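Local coordinates for type II secretion pathway related protein (Escherichia coli, PDB 3SOL), which is the pilotin GspS of the type II secretion system, a lipoprotein that probably binds the secretin and guides it to the outer membrane, at residues T17-M22 against D62-L67. Numbering follows the deposited sequence.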
# COMPACT_ATOMS: atom_id res chain seq x y z
N THR A 17 1.85 2.77 0.54
CA THR A 17 0.92 3.85 0.80
C THR A 17 1.04 4.30 2.26
O THR A 17 1.05 5.50 2.56
CB THR A 17 -0.54 3.42 0.44
OG1 THR A 17 -0.57 3.01 -0.95
CG2 THR A 17 -1.47 4.55 0.63
N ARG A 18 1.18 3.34 3.17
CA ARG A 18 1.49 3.66 4.58
C ARG A 18 2.82 4.42 4.72
O ARG A 18 2.94 5.39 5.49
CB ARG A 18 1.51 2.41 5.41
CG ARG A 18 1.92 2.60 6.84
CD ARG A 18 1.93 1.23 7.52
NE ARG A 18 2.31 1.31 8.92
CZ ARG A 18 2.47 0.25 9.72
NH1 ARG A 18 2.31 -0.99 9.26
NH2 ARG A 18 2.79 0.45 10.99
N TYR A 19 3.81 3.99 3.98
CA TYR A 19 5.10 4.68 3.98
C TYR A 19 4.95 6.13 3.52
O TYR A 19 5.50 7.03 4.13
CB TYR A 19 6.12 3.93 3.12
CG TYR A 19 7.54 4.03 3.65
CD1 TYR A 19 8.07 3.01 4.41
CD2 TYR A 19 8.34 5.14 3.39
CE1 TYR A 19 9.36 3.07 4.91
CE2 TYR A 19 9.65 5.22 3.91
CZ TYR A 19 10.14 4.17 4.66
OH TYR A 19 11.41 4.17 5.18
N LEU A 20 4.17 6.37 2.46
CA LEU A 20 3.94 7.73 1.98
C LEU A 20 3.27 8.60 3.02
O LEU A 20 3.66 9.77 3.21
CB LEU A 20 3.09 7.70 0.70
CG LEU A 20 3.81 7.29 -0.57
CD1 LEU A 20 2.84 7.35 -1.75
CD2 LEU A 20 5.06 8.20 -0.80
N LYS A 21 2.28 8.05 3.71
CA LYS A 21 1.55 8.78 4.72
C LYS A 21 2.40 9.10 5.95
O LYS A 21 2.34 10.19 6.48
CB LYS A 21 0.31 7.99 5.14
CG LYS A 21 -0.79 8.02 4.12
CD LYS A 21 -1.85 6.94 4.41
CE LYS A 21 -2.55 7.13 5.71
NZ LYS A 21 -3.52 6.01 5.92
N MET A 22 3.17 8.12 6.40
CA MET A 22 3.91 8.23 7.64
C MET A 22 5.23 9.01 7.45
O MET A 22 5.61 9.80 8.31
CB MET A 22 4.22 6.82 8.20
CG MET A 22 3.00 6.07 8.72
SD MET A 22 2.48 6.55 10.40
CE MET A 22 4.02 6.64 11.19
N ASP A 62 4.48 -6.42 7.82
CA ASP A 62 5.79 -7.06 7.74
C ASP A 62 6.66 -6.43 6.66
O ASP A 62 7.86 -6.22 6.86
CB ASP A 62 5.62 -8.55 7.46
CG ASP A 62 5.04 -9.31 8.63
OD1 ASP A 62 5.13 -8.84 9.79
OD2 ASP A 62 4.48 -10.39 8.39
N ILE A 63 6.05 -6.12 5.51
CA ILE A 63 6.74 -5.42 4.44
C ILE A 63 7.17 -4.03 4.90
O ILE A 63 8.28 -3.59 4.61
CB ILE A 63 5.86 -5.29 3.18
CG1 ILE A 63 5.61 -6.67 2.56
CG2 ILE A 63 6.53 -4.38 2.15
CD1 ILE A 63 4.49 -6.70 1.55
N TYR A 64 6.30 -3.35 5.64
CA TYR A 64 6.61 -2.01 6.08
C TYR A 64 7.90 -1.97 6.91
O TYR A 64 8.74 -1.09 6.73
CB TYR A 64 5.46 -1.46 6.90
CG TYR A 64 5.64 -0.02 7.34
CD1 TYR A 64 5.37 1.03 6.47
CD2 TYR A 64 6.06 0.28 8.63
CE1 TYR A 64 5.51 2.35 6.88
CE2 TYR A 64 6.20 1.60 9.04
CZ TYR A 64 5.92 2.63 8.15
OH TYR A 64 6.06 3.94 8.52
N VAL A 65 8.04 -2.94 7.81
CA VAL A 65 9.25 -3.04 8.62
C VAL A 65 10.48 -3.20 7.73
O VAL A 65 11.50 -2.53 7.95
CB VAL A 65 9.16 -4.20 9.59
CG1 VAL A 65 10.52 -4.44 10.25
CG2 VAL A 65 8.07 -3.92 10.62
N ARG A 66 10.39 -4.06 6.72
CA ARG A 66 11.50 -4.23 5.79
C ARG A 66 11.81 -2.93 5.06
O ARG A 66 12.98 -2.59 4.89
CB ARG A 66 11.23 -5.37 4.79
CG ARG A 66 11.02 -6.71 5.46
CD ARG A 66 11.35 -7.87 4.54
NE ARG A 66 10.47 -7.97 3.37
CZ ARG A 66 9.29 -8.61 3.34
NH1 ARG A 66 8.79 -9.20 4.42
NH2 ARG A 66 8.60 -8.64 2.20
N LEU A 67 10.77 -2.18 4.66
CA LEU A 67 10.96 -0.92 3.95
C LEU A 67 11.66 0.11 4.82
O LEU A 67 12.54 0.81 4.33
CB LEU A 67 9.64 -0.34 3.44
CG LEU A 67 8.86 -1.15 2.39
CD1 LEU A 67 7.49 -0.52 2.12
CD2 LEU A 67 9.68 -1.26 1.10
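The guanidinium of Arg18 lies flat on the ring of Tyr64 where helices 5-23 and 53-69 pack together in the all-helical PulS/OutS-type pilotin domain, the part of the lipoprotein crystallised here, a worked example of a cation-pi stack between helices. The segment axes approach to 10.5 Å at a crossing angle of -55°, and the Tyr64 side chain sets off toward helix 5-23.

Stacking comes first. The guanidinium and ring planes lie within 4° of each other, with Arg18 CZ 4.0 Å from the Tyr64 ring centroid. The extended arginine chain crosses the phenol at about a right angle and adds a CH-pi contact, Arg18 CD standing 3.9 Å from the same centroid. Asp61 forms a salt bridge to Arg18 NH1, a second-shell charge that probably steadies the guanidinium over the ring.

Apolar packing follows. Tyr19 CD1 meets Tyr64 CE1 at 3.6 Å, the two rings being inclined obliquely, and Tyr19 CE1 touches Leu67 CB at 3.7 Å.

No hydrogen bond joins the two segments directly; the phenol hydroxyls find partners outside them. Tyr19 OH is hydrogen-bonded to Glu74 OE1 and Lys77 NZ, and Lys77 NZ also hydrogen-bonds Leu67 O. Tyr64 OH is hydrogen-bonded to Arg23 NE and lies 3.4 Å from Met22 CB.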